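Long-range contacts in putative fructose-bisphosphate aldolase (Coccidioides immitis, PDB 3PM6), which is a putative member of the class II fructose-bisphosphate aldolase family, a zinc-containing protein built on a TIM-barrel fold: residues A[55-60]-A[88-93]; A[176-181]-A[215-220]; A[255-260]-A[279-284]; A[151-156]-A[168-173]. All coordinates share one frame; numbering follows the deposited sequence.

Interaction 1: A[55-60]-A[88-93]; sequences MILLFP and HLDHAQ. With ZN (zinc ion), chain S.
Leu57 pairs with His88, and Leu58 with Leu89, in parallel register between strands 54-58 and 85-92, two neighbouring staves of the TIM barrel, at the end of the sheet that leads into the zinc site. Three backbone bonds hold the staves together: His88 N to Ile56 O, Leu58 N to His88 O, and Asp90 N to Leu58 O, the last at 2.9 Å. On one face of the sheet the Leu57 and His88 side chains lie side by side, and Leu57 CG sits 3.6 Å from His88 CD2 at the imidazole edge. Ser116 takes the other side of that ring, hydrogen-bonded to ND1. Further on, with CG anti to the backbone N (chi1 -170°), the Asp90 carboxylate lies alongside the Phe59 ring, its OD2 3.4 Å from Phe59 CE1 and the two planes 29° apart. Leu89 CD1 folds against the residues that follow strand 54-58, 3.8 Å from Pro60 CD, while that same CD meets Asp90 O at 3.3 Å. His91 then binds the zinc ion through NE2 at 2.1 Å; Asp120 holds its ND1, which fixes the ring's rotation, and His196 and His227 supply the other two protein ligands. Helices 60-66 and 69-80 make the crossover between the two strands, and the pair is flanked in the barrel by strand 29-33 beside 54-58 and strand 116-119 beside 85-92.

Interaction 2: A[176-181]-A[215-220]; sequences ESEEFV and NEAVGE
Val218 meets Ser177, Glu178 and Val181, and its side chain, near the end of helix 208-218, is the one that carries the contact with helix 174-181. Starting at CB, the first neighbour is Val181 CG2 at 3.9 Å; the two valine side chains pass with their ends pointing opposite ways. From there CG1 does nearly all the touching. It is anti to the carbonyl carbon (chi1 -55°), a rotation that puts this methyl against the facing helix. There it lies 3.8 Å from Val181 CG2 and 3.9 Å from Ser177 CB. It also reaches the backbone, 3.8 Å from Glu178 N, and brushes the aliphatic part of Glu178 at CG, 4.1 Å away. Beyond that CG the Glu178 chain runs out extended, and OE2 ends 3.6 Å from Ala217 CB, a van der Waals contact on the exposed flank. No hydrogen bond crosses between the helices here. The hydroxyl of Ser177 instead turns back on its own helix start and bonds Thr173 O, so it is CB that faces the valine. Underneath, Ser177 and Val218 both rest on Leu188 of strand 187-188. The pair belongs to the ring of helices that surrounds the strands of a TIM barrel.

Interaction 3: A[255-260]-A[279-284]; sequences NNEYVK and TNAMQA
Met282 packs against Tyr258 and Asn255, and Ala281 against Glu257, where helices 252-265 and 271-292 run antiparallel as a helical hairpin following the last strand of the TIM barrel. The short segments have axes 8.0 Å apart, with their directions at 151°. The tight part is the buried side, held by the methionine. Its chain bends at chi3 (-90°), and this swings CE to the edge of the Tyr258 ring, close to the ring plane and 3.7 Å from CD2. The methionine runs alongside the tyrosine, both heading in one direction. Behind the methyl, SD is 3.7 Å from Asn255 OD1, a contact rather than a hydrogen bond; the amide is held instead by ND2, which bonds both Asn251 OD1 and Cys33 O. Helix 37-49 also closes on this side, through Ala42 and Glu38 against Met282. The second subunit approaches as well, its Met262 packing on Tyr258 and its Tyr65 hydroxyl hydrogen-bonded to Thr279. The other side of the contact is looser and wet. Glu257 CB meets Ala281 CB at 3.9 Å, after which the glutamate bends at chi2 and passes CG over Ala281 O at 3.6 Å. A single water spans the last gap, donating one hydrogen to Glu257 OE1 at 2.5 Å and the other to Ala281 O at 2.7 Å.

Interaction 4: A[151-156]-A[168-173]; sequences PGRIEG and EGVLTT
Arg153 and Val170 form a single antiparallel bridge, a hydrogen-bonded pair, between two irregular segments of the long connection from strand 146-149 to helix 174-181. Arg153 N reaches Val170 O at 2.8 Å, and Val170 N returns to Arg153 O at 3.1 Å. The arginine side chain then runs back over the partner segment. The chain bends at chi3 (-63°), which sets NE, and NH1 lies 2.9 Å from Glu168 O, with the oxygen tilted 21° from the guanidinium plane, while Val170 CG2 covers part of one face. NE and NH2 bond the carbonyls of Ser122 and Phe124, so three backbone oxygens fix the group. In this TIM-barrel protein the connection passes beside the metal site: Ile154 touches the zinc ligands His196 and His227. At the other end Thr172 OG1 donates to Pro151 O at 2.7 Å from above the carbonyl plane and accepts from Ala191 N, and its CG2 packs on Pro151 CG at 3.8 Å. Glu155 lays its carboxylate over the Gly169 backbone, CD 3.4 Å from N. Next to Thr172, Thr173 N-caps helix 174-181, its OG1 taking the N-H of Glu176.

All four contacts belong to one TIM barrel, and along the chain they come in the order 1, 4, 2, 3. Interaction 1 is in the barrel wall, its centre about 7 Å from that of the chain; the others lie 17 to 19 Å out. Interactions 4 and 2 are continuous: the segment 168-173 leads into helix 174-181, and Phe180 and Ser177 pack on Pro151 and Thr172. Interactions 2 and 3 sit on opposite sides of the chain's centre, their centres about 36 Å apart. Interaction 3 alone reaches the second subunit, whereas interaction 1 supplies a zinc ligand and interaction 4 lies beside the other two, so the metal site lies between barrel wall and long connection.

Interaction 1: A[55-60]-A[88-93]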
loop_
_atom_site.group_PDB
_atom_site.type_symbol
_atom_site.label_atom_id
_atom_site.label_comp_id
_atom_site.label_asym_id
_atom_site.label_seq_id
_atom_site.Cartn_x
_atom_site.Cartn_y
_atom_site.Cartn_z
ATOM N N MET A 55 -2.437 -2.084 -16.227
ATOM C CA MET A 55 -1.208 -1.532 -15.708
ATOM C C MET A 55 -1.562 -0.716 -14.490
ATOM O O MET A 55 -2.598 -0.037 -14.450
ATOM C CB MET A 55 -0.493 -0.666 -16.762
ATOM C CG MET A 55 0.118 -1.454 -17.906
ATOM S SD MET A 55 0.958 -0.371 -19.145
ATOM C CE MET A 55 1.693 -1.664 -20.167
ATOM N N ILE A 56 -0.702 -0.779 -13.494
ATOM C CA ILE A 56 -0.870 0.055 -12.307
ATOM C C ILE A 56 0.077 1.265 -12.531
ATOM O O ILE A 56 1.272 1.083 -12.799
ATOM C CB ILE A 56 -0.501 -0.742 -11.004
ATOM C CG1 ILE A 56 -1.435 -1.950 -10.784
ATOM C CG2 ILE A 56 -0.427 0.159 -9.775
ATOM C CD1 ILE A 56 -1.002 -2.832 -9.652
ATOM N N LEU A 57 -0.472 2.482 -12.462
ATOM C CA LEU A 57 0.351 3.676 -12.605
ATOM C C LEU A 57 0.584 4.367 -11.276
ATOM O O LEU A 57 -0.353 4.599 -10.531
ATOM C CB LEU A 57 -0.270 4.651 -13.625
ATOM C CG LEU A 57 0.087 4.344 -15.081
ATOM C CD1 LEU A 57 -0.358 2.881 -15.462
ATOM C CD2 LEU A 57 -0.579 5.339 -16.011
ATOM N N LEU A 58 1.834 4.695 -10.964
ATOM C CA LEU A 58 2.119 5.498 -9.781
ATOM C C LEU A 58 2.699 6.836 -10.237
ATOM O O LEU A 58 3.300 6.898 -11.309
ATOM C CB LEU A 58 3.095 4.762 -8.851
ATOM C CG LEU A 58 2.552 3.509 -8.134
ATOM C CD1 LEU A 58 3.737 2.830 -7.488
ATOM C CD2 LEU A 58 1.491 3.881 -7.039
ATOM N N PHE A 59 2.502 7.909 -9.445
ATOM C CA PHE A 59 3.132 9.202 -9.733
ATOM C C PHE A 59 4.442 9.300 -8.957
ATOM O O PHE A 59 4.686 8.475 -8.051
ATOM C CB PHE A 59 2.208 10.377 -9.374
ATOM C CG PHE A 59 0.963 10.429 -10.190
ATOM C CD1 PHE A 59 1.015 10.490 -11.591
ATOM C CD2 PHE A 59 -0.274 10.396 -9.584
ATOM C CE1 PHE A 59 -0.150 10.509 -12.349
ATOM C CE2 PHE A 59 -1.445 10.438 -10.366
ATOM C CZ PHE A 59 -1.367 10.499 -11.736
ATOM N N PRO A 60 5.317 10.285 -9.305
ATOM C CA PRO A 60 6.519 10.452 -8.478
ATOM C C PRO A 60 6.202 10.657 -7.002
ATOM O O PRO A 60 7.009 10.312 -6.125
ATOM C CB PRO A 60 7.184 11.726 -9.076
ATOM C CG PRO A 60 6.839 11.666 -10.544
ATOM C CD PRO A 60 5.512 10.843 -10.657
ATOM N N HIS A 88 3.972 1.045 -13.889
ATOM C CA HIS A 88 4.406 2.153 -14.734
ATOM C C HIS A 88 4.508 3.399 -13.886
ATOM O O HIS A 88 3.579 3.720 -13.131
ATOM C CB HIS A 88 3.345 2.353 -15.813
ATOM C CG HIS A 88 3.666 3.416 -16.814
ATOM N ND1 HIS A 88 4.675 3.285 -17.746
ATOM C CD2 HIS A 88 3.073 4.610 -17.060
ATOM C CE1 HIS A 88 4.685 4.354 -18.525
ATOM N NE2 HIS A 88 3.703 5.159 -18.145
ATOM N N LEU A 89 5.631 4.099 -13.980
ATOM C CA LEU A 89 5.720 5.455 -13.412
ATOM C C LEU A 89 5.192 6.488 -14.386
ATOM O O LEU A 89 5.803 6.759 -15.429
ATOM C CB LEU A 89 7.153 5.804 -12.992
ATOM C CG LEU A 89 7.432 7.119 -12.236
ATOM C CD1 LEU A 89 6.718 7.258 -10.858
ATOM C CD2 LEU A 89 8.958 7.307 -12.089
ATOM N N ASP A 90 4.055 7.099 -14.052
ATOM C CA ASP A 90 3.442 8.083 -14.976
ATOM C C ASP A 90 3.991 9.483 -14.687
ATOM O O ASP A 90 4.349 9.782 -13.535
ATOM C CB ASP A 90 1.916 8.014 -14.781
ATOM C CG ASP A 90 1.122 8.792 -15.812
ATOM O OD1 ASP A 90 1.615 9.076 -16.940
ATOM O OD2 ASP A 90 -0.035 9.135 -15.466
ATOM N N HIS A 91 4.063 10.343 -15.713
ATOM C CA HIS A 91 4.421 11.769 -15.523
ATOM C C HIS A 91 5.627 12.024 -14.633
ATOM O O HIS A 91 5.598 12.852 -13.736
ATOM C CB HIS A 91 3.187 12.564 -15.080
ATOM C CG HIS A 91 2.149 12.569 -16.148
ATOM N ND1 HIS A 91 2.420 13.054 -17.408
ATOM C CD2 HIS A 91 0.917 12.013 -16.215
ATOM C CE1 HIS A 91 1.377 12.854 -18.185
ATOM N NE2 HIS A 91 0.457 12.220 -17.487
ATOM N N ALA A 92 6.690 11.295 -14.870
ATOM C CA ALA A 92 7.912 11.607 -14.212
ATOM C C ALA A 92 8.515 12.788 -14.972
ATOM O O ALA A 92 8.952 12.623 -16.111
ATOM C CB ALA A 92 8.822 10.383 -14.243
ATOM N N GLN A 93 8.524 13.967 -14.356
ATOM C CA GLN A 93 8.877 15.186 -15.075
ATOM C C GLN A 93 10.185 15.806 -14.616
ATOM O O GLN A 93 10.472 16.967 -14.935
ATOM C CB GLN A 93 7.732 16.220 -15.019
ATOM C CG GLN A 93 6.395 15.675 -15.584
ATOM C CD GLN A 93 5.273 16.721 -15.538
ATOM O OE1 GLN A 93 5.334 17.684 -14.766
ATOM N NE2 GLN A 93 4.246 16.528 -16.370
HETATM ZN ZN ZN S . -1.450 11.863 -18.307
#

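Interaction 2: A[176-181]-A[215-220]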
loop_
_atom_site.group_PDB
_atom_site.type_symbol
_atom_site.label_atom_id
_atom_site.label_comp_id
_atom_site.label_asym_id
_atom_site.label_seq_id
_atom_site.Cartn_x
_atom_site.Cartn_y
_atom_site.Cartn_z
ATOM N N GLU A 176 7.614 15.623 -35.283
ATOM C CA GLU A 176 8.148 15.598 -33.902
ATOM C C GLU A 176 8.080 14.152 -33.382
ATOM O O GLU A 176 9.009 13.695 -32.719
ATOM C CB GLU A 176 7.495 16.633 -32.948
ATOM C CG GLU A 176 7.976 16.558 -31.438
ATOM C CD GLU A 176 7.506 17.716 -30.548
ATOM O OE1 GLU A 176 6.746 18.582 -31.023
ATOM O OE2 GLU A 176 7.914 17.781 -29.360
ATOM N N SER A 177 7.033 13.415 -33.760
ATOM C CA SER A 177 6.902 11.991 -33.393
ATOM C C SER A 177 8.081 11.157 -33.877
ATOM O O SER A 177 8.693 10.417 -33.090
ATOM C CB SER A 177 5.607 11.408 -33.936
ATOM O OG SER A 177 4.484 12.050 -33.369
ATOM N N GLU A 178 8.386 11.283 -35.172
ATOM C CA GLU A 178 9.586 10.693 -35.796
ATOM C C GLU A 178 10.861 11.068 -35.056
ATOM O O GLU A 178 11.661 10.189 -34.759
ATOM C CB GLU A 178 9.704 11.134 -37.271
ATOM C CG GLU A 178 8.875 10.300 -38.263
ATOM C CD GLU A 178 8.578 11.040 -39.571
ATOM O OE1 GLU A 178 9.395 11.926 -39.946
ATOM O OE2 GLU A 178 7.524 10.749 -40.212
ATOM N N GLU A 179 11.049 12.358 -34.760
ATOM C CA GLU A 179 12.204 12.784 -33.947
ATOM C C GLU A 179 12.263 11.993 -32.634
ATOM O O GLU A 179 13.336 11.550 -32.233
ATOM C CB GLU A 179 12.244 14.318 -33.663
ATOM C CG GLU A 179 11.961 15.244 -34.904
ATOM C CD GLU A 179 12.014 16.784 -34.606
ATOM O OE1 GLU A 179 11.057 17.565 -34.949
ATOM O OE2 GLU A 179 13.058 17.204 -34.059
ATOM N N PHE A 180 11.122 11.790 -31.973
ATOM C CA PHE A 180 11.127 11.079 -30.683
ATOM C C PHE A 180 11.384 9.569 -30.809
ATOM O O PHE A 180 12.036 8.971 -29.935
ATOM C CB PHE A 180 9.896 11.394 -29.842
ATOM C CG PHE A 180 10.049 12.630 -29.019
ATOM C CD1 PHE A 180 10.491 12.546 -27.712
ATOM C CD2 PHE A 180 9.767 13.885 -29.554
ATOM C CE1 PHE A 180 10.657 13.680 -26.965
ATOM C CE2 PHE A 180 9.929 15.025 -28.802
ATOM C CZ PHE A 180 10.365 14.932 -27.510
ATOM N N VAL A 181 10.905 8.965 -31.893
ATOM C CA VAL A 181 11.178 7.534 -32.169
ATOM C C VAL A 181 12.703 7.229 -32.190
ATOM O O VAL A 181 13.136 6.172 -31.735
ATOM C CB VAL A 181 10.502 7.077 -33.502
ATOM C CG1 VAL A 181 11.121 5.789 -34.053
ATOM C CG2 VAL A 181 8.997 6.892 -33.329
ATOM N N ASN A 215 -0.200 8.041 -36.254
ATOM C CA ASN A 215 -0.211 6.604 -36.274
ATOM C C ASN A 215 0.426 6.092 -37.568
ATOM O O ASN A 215 1.292 5.197 -37.564
ATOM C CB ASN A 215 -1.645 6.142 -36.165
ATOM C CG ASN A 215 -1.758 4.668 -36.081
ATOM O OD1 ASN A 215 -0.938 4.028 -35.451
ATOM N ND2 ASN A 215 -2.767 4.112 -36.720
ATOM N N GLU A 216 0.023 6.702 -38.675
ATOM C CA GLU A 216 0.525 6.317 -39.991
ATOM C C GLU A 216 2.045 6.506 -40.062
ATOM O O GLU A 216 2.748 5.676 -40.625
ATOM C CB GLU A 216 -0.190 7.149 -41.053
ATOM C CG GLU A 216 0.011 6.668 -42.451
ATOM C CD GLU A 216 -0.789 5.431 -42.735
ATOM O OE1 GLU A 216 -1.760 5.182 -41.986
ATOM O OE2 GLU A 216 -0.437 4.705 -43.685
ATOM N N ALA A 217 2.562 7.584 -39.466
ATOM C CA ALA A 217 4.002 7.844 -39.560
ATOM C C ALA A 217 4.824 6.940 -38.657
ATOM O O ALA A 217 5.876 6.491 -39.054
ATOM C CB ALA A 217 4.333 9.319 -39.298
ATOM N N VAL A 218 4.362 6.665 -37.442
ATOM C CA VAL A 218 5.221 5.944 -36.488
ATOM C C VAL A 218 4.583 4.716 -35.856
ATOM O O VAL A 218 5.261 3.954 -35.172
ATOM C CB VAL A 218 5.714 6.853 -35.341
ATOM C CG1 VAL A 218 6.420 8.076 -35.885
ATOM C CG2 VAL A 218 4.556 7.248 -34.455
ATOM N N GLY A 219 3.280 4.535 -36.077
ATOM C CA GLY A 219 2.509 3.491 -35.434
ATOM C C GLY A 219 3.105 2.106 -35.479
ATOM O O GLY A 219 2.916 1.331 -34.552
ATOM N N GLU A 220 3.828 1.784 -36.546
ATOM C CA GLU A 220 4.428 0.453 -36.668
ATOM C C GLU A 220 5.714 0.304 -35.843
ATOM O O GLU A 220 6.188 -0.814 -35.627
ATOM C CB GLU A 220 4.658 0.103 -38.148
ATOM C CG GLU A 220 3.378 0.245 -38.986
ATOM C CD GLU A 220 3.484 -0.346 -40.389
ATOM O OE1 GLU A 220 4.578 -0.273 -41.014
ATOM O OE2 GLU A 220 2.450 -0.871 -40.874
#

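Interaction 3: A[255-260]-A[279-284]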
loop_
_atom_site.group_PDB
_atom_site.type_symbol
_atom_site.label_atom_id
_atom_site.label_comp_id
_atom_site.label_asym_id
_atom_site.label_seq_id
_atom_site.Cartn_x
_atom_site.Cartn_y
_atom_site.Cartn_z
ATOM N N ASN A 255 -10.355 7.339 -9.181
ATOM C CA ASN A 255 -10.123 7.898 -7.848
ATOM C C ASN A 255 -11.150 8.841 -7.310
ATOM O O ASN A 255 -11.130 9.107 -6.121
ATOM C CB ASN A 255 -8.737 8.503 -7.749
ATOM C CG ASN A 255 -7.694 7.469 -7.930
ATOM O OD1 ASN A 255 -7.606 6.546 -7.123
ATOM N ND2 ASN A 255 -6.962 7.533 -9.043
ATOM N N ASN A 256 -12.038 9.360 -8.157
ATOM C CA ASN A 256 -13.161 10.131 -7.650
ATOM C C ASN A 256 -14.085 9.243 -6.818
ATOM O O ASN A 256 -14.719 9.730 -5.918
ATOM C CB ASN A 256 -13.943 10.814 -8.767
ATOM C CG ASN A 256 -13.291 12.135 -9.227
ATOM O OD1 ASN A 256 -12.352 12.660 -8.594
ATOM N ND2 ASN A 256 -13.785 12.669 -10.348
ATOM N N GLU A 257 -14.146 7.944 -7.135
ATOM C CA GLU A 257 -14.967 6.988 -6.366
ATOM C C GLU A 257 -14.468 6.850 -4.934
ATOM O O GLU A 257 -15.269 6.697 -4.003
ATOM C CB GLU A 257 -14.992 5.612 -7.029
ATOM C CG GLU A 257 -15.658 5.583 -8.402
ATOM C CD GLU A 257 -17.100 6.098 -8.371
ATOM O OE1 GLU A 257 -17.990 5.372 -7.943
ATOM O OE2 GLU A 257 -17.355 7.230 -8.794
ATOM N N TYR A 258 -13.153 6.922 -4.747
ATOM C CA TYR A 258 -12.580 6.882 -3.404
ATOM C C TYR A 258 -13.017 8.111 -2.633
ATOM O O TYR A 258 -13.422 8.007 -1.476
ATOM C CB TYR A 258 -11.064 6.826 -3.489
ATOM C CG TYR A 258 -10.280 7.001 -2.209
ATOM C CD1 TYR A 258 -10.020 8.274 -1.680
ATOM C CD2 TYR A 258 -9.730 5.892 -1.562
ATOM C CE1 TYR A 258 -9.254 8.430 -0.501
ATOM C CE2 TYR A 258 -8.953 6.028 -0.402
ATOM C CZ TYR A 258 -8.721 7.296 0.126
ATOM O OH TYR A 258 -7.968 7.391 1.278
ATOM N N VAL A 259 -12.923 9.265 -3.289
ATOM C CA VAL A 259 -13.286 10.537 -2.702
ATOM C C VAL A 259 -14.775 10.563 -2.321
ATOM O O VAL A 259 -15.122 10.951 -1.200
ATOM C CB VAL A 259 -12.909 11.709 -3.630
ATOM C CG1 VAL A 259 -13.512 13.010 -3.121
ATOM C CG2 VAL A 259 -11.391 11.849 -3.698
ATOM N N LYS A 260 -15.637 10.115 -3.229
ATOM C CA LYS A 260 -17.086 10.120 -2.954
ATOM C C LYS A 260 -17.440 9.232 -1.770
ATOM O O LYS A 260 -18.207 9.647 -0.925
ATOM C CB LYS A 260 -17.936 9.741 -4.182
ATOM N N THR A 279 -12.656 0.418 -2.261
ATOM C CA THR A 279 -12.051 -0.518 -3.188
ATOM C C THR A 279 -13.099 -1.067 -4.171
ATOM O O THR A 279 -12.841 -1.125 -5.380
ATOM C CB THR A 279 -11.376 -1.661 -2.427
ATOM O OG1 THR A 279 -10.529 -1.098 -1.422
ATOM C CG2 THR A 279 -10.558 -2.516 -3.363
ATOM N N ASN A 280 -14.270 -1.443 -3.647
ATOM C CA ASN A 280 -15.371 -1.887 -4.483
ATOM C C ASN A 280 -15.787 -0.849 -5.500
ATOM O O ASN A 280 -15.940 -1.170 -6.654
ATOM C CB ASN A 280 -16.597 -2.281 -3.645
ATOM C CG ASN A 280 -16.316 -3.445 -2.720
ATOM O OD1 ASN A 280 -15.356 -4.185 -2.932
ATOM N ND2 ASN A 280 -17.123 -3.587 -1.662
ATOM N N ALA A 281 -15.989 0.384 -5.048
ATOM C CA ALA A 281 -16.371 1.479 -5.918
ATOM C C ALA A 281 -15.308 1.770 -7.009
ATOM O O ALA A 281 -15.650 1.978 -8.201
ATOM C CB ALA A 281 -16.661 2.706 -5.093
ATOM N N MET A 282 -14.037 1.743 -6.617
ATOM C CA MET A 282 -12.945 1.936 -7.574
ATOM C C MET A 282 -12.877 0.746 -8.512
ATOM O O MET A 282 -12.639 0.931 -9.703
ATOM C CB MET A 282 -11.602 2.136 -6.871
ATOM C CG MET A 282 -11.443 3.500 -6.180
ATOM S SD MET A 282 -9.723 3.823 -5.699
ATOM C CE MET A 282 -9.777 3.126 -4.082
ATOM N N GLN A 283 -13.119 -0.464 -7.994
ATOM C CA GLN A 283 -13.118 -1.686 -8.824
ATOM C C GLN A 283 -14.167 -1.603 -9.918
ATOM O O GLN A 283 -13.899 -1.970 -11.079
ATOM C CB GLN A 283 -13.344 -2.955 -7.992
ATOM C CG GLN A 283 -13.126 -4.269 -8.791
ATOM C CD GLN A 283 -13.483 -5.524 -8.006
ATOM O OE1 GLN A 283 -13.383 -5.536 -6.775
ATOM N NE2 GLN A 283 -13.917 -6.592 -8.717
ATOM N N ALA A 284 -15.351 -1.091 -9.562
ATOM C CA ALA A 284 -16.452 -0.991 -10.522
ATOM C C ALA A 284 -16.089 0.010 -11.640
ATOM O O ALA A 284 -16.309 -0.265 -12.830
ATOM C CB ALA A 284 -17.788 -0.605 -9.808
HETATM O O HOH W 1 -18.071 3.005 -8.643
#

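Interaction 4: A[151-156]-A[168-173]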
loop_
_atom_site.group_PDB
_atom_site.type_symbol
_atom_site.label_atom_id
_atom_site.label_comp_id
_atom_site.label_asym_id
_atom_site.label_seq_id
_atom_site.Cartn_x
_atom_site.Cartn_y
_atom_site.Cartn_z
ATOM N N PRO A 151 5.761 13.665 -27.233
ATOM C CA PRO A 151 6.275 14.531 -28.309
ATOM C C PRO A 151 5.351 15.714 -28.492
ATOM O O PRO A 151 4.785 15.907 -29.575
ATOM C CB PRO A 151 6.216 13.624 -29.537
ATOM C CG PRO A 151 5.139 12.648 -29.243
ATOM C CD PRO A 151 4.939 12.566 -27.753
ATOM N N GLY A 152 5.199 16.512 -27.444
ATOM C CA GLY A 152 4.327 17.694 -27.525
ATOM C C GLY A 152 4.122 18.172 -26.117
ATOM O O GLY A 152 4.934 17.838 -25.258
ATOM N N ARG A 153 3.073 18.954 -25.880
ATOM C CA ARG A 153 2.718 19.392 -24.527
ATOM C C ARG A 153 1.201 19.404 -24.320
ATOM O O ARG A 153 0.503 20.299 -24.809
ATOM C CB ARG A 153 3.279 20.780 -24.215
ATOM C CG ARG A 153 3.219 21.112 -22.711
ATOM C CD ARG A 153 3.753 22.524 -22.471
ATOM N NE ARG A 153 5.161 22.558 -22.870
ATOM C CZ ARG A 153 5.741 23.554 -23.534
ATOM N NH1 ARG A 153 5.039 24.637 -23.901
ATOM N NH2 ARG A 153 7.038 23.466 -23.822
ATOM N N ILE A 154 0.728 18.384 -23.604
ATOM C CA ILE A 154 -0.612 18.331 -23.070
ATOM C C ILE A 154 -0.725 19.358 -21.949
ATOM O O ILE A 154 0.159 19.468 -21.070
ATOM C CB ILE A 154 -0.976 16.866 -22.605
ATOM C CG1 ILE A 154 -0.874 15.899 -23.794
ATOM C CG2 ILE A 154 -2.401 16.817 -22.050
ATOM C CD1 ILE A 154 -0.825 14.409 -23.413
ATOM N N GLU A 155 -1.796 20.142 -21.984
ATOM C CA GLU A 155 -2.019 21.151 -20.963
ATOM C C GLU A 155 -2.773 20.597 -19.771
ATOM O O GLU A 155 -3.479 19.601 -19.871
ATOM C CB GLU A 155 -2.795 22.326 -21.558
ATOM C CG GLU A 155 -1.987 23.094 -22.603
ATOM C CD GLU A 155 -2.721 24.320 -23.122
ATOM O OE1 GLU A 155 -3.393 24.197 -24.167
ATOM O OE2 GLU A 155 -2.623 25.395 -22.482
ATOM N N GLY A 156 -2.649 21.265 -18.641
ATOM C CA GLY A 156 -3.476 20.917 -17.471
ATOM C C GLY A 156 -2.668 20.218 -16.384
ATOM O O GLY A 156 -1.505 19.857 -16.573
ATOM N N GLU A 168 2.332 27.084 -23.063
ATOM C CA GLU A 168 1.369 26.905 -24.169
ATOM C C GLU A 168 1.218 25.419 -24.512
ATOM O O GLU A 168 2.140 24.618 -24.323
ATOM C CB GLU A 168 1.840 27.644 -25.436
ATOM C CG GLU A 168 1.760 29.176 -25.387
ATOM C CD GLU A 168 2.395 29.823 -26.629
ATOM O OE1 GLU A 168 2.474 29.144 -27.686
ATOM O OE2 GLU A 168 2.831 31.002 -26.542
ATOM N N GLY A 169 0.050 25.060 -25.007
ATOM C CA GLY A 169 -0.173 23.757 -25.598
ATOM C C GLY A 169 0.684 23.613 -26.831
ATOM O O GLY A 169 0.875 24.589 -27.572
ATOM N N VAL A 170 1.259 22.426 -26.993
ATOM C CA VAL A 170 1.970 22.041 -28.228
ATOM C C VAL A 170 1.388 20.709 -28.729
ATOM O O VAL A 170 1.603 19.634 -28.123
ATOM C CB VAL A 170 3.527 21.926 -28.074
ATOM C CG1 VAL A 170 4.202 21.550 -29.428
ATOM C CG2 VAL A 170 4.153 23.211 -27.531
ATOM N N LEU A 171 0.655 20.810 -29.841
ATOM C CA LEU A 171 0.129 19.675 -30.589
ATOM C C LEU A 171 1.181 18.836 -31.294
ATOM O O LEU A 171 2.139 19.352 -31.873
ATOM C CB LEU A 171 -0.921 20.154 -31.609
ATOM C CG LEU A 171 -2.162 20.836 -31.020
ATOM C CD1 LEU A 171 -3.141 21.269 -32.148
ATOM C CD2 LEU A 171 -2.875 19.924 -29.985
ATOM N N THR A 172 0.982 17.527 -31.292
ATOM C CA THR A 172 2.002 16.630 -31.830
ATOM C C THR A 172 1.888 16.488 -33.342
ATOM O O THR A 172 0.805 16.251 -33.852
ATOM C CB THR A 172 1.886 15.232 -31.190
ATOM O OG1 THR A 172 2.156 15.322 -29.778
ATOM C CG2 THR A 172 2.856 14.295 -31.822
ATOM N N THR A 173 3.017 16.615 -34.049
ATOM C CA THR A 173 3.064 16.361 -35.480
ATOM C C THR A 173 3.716 15.017 -35.732
ATOM O O THR A 173 4.433 14.505 -34.868
ATOM C CB THR A 173 3.873 17.459 -36.231
ATOM O OG1 THR A 173 5.219 17.513 -35.712
ATOM C CG2 THR A 173 3.192 18.834 -36.060
#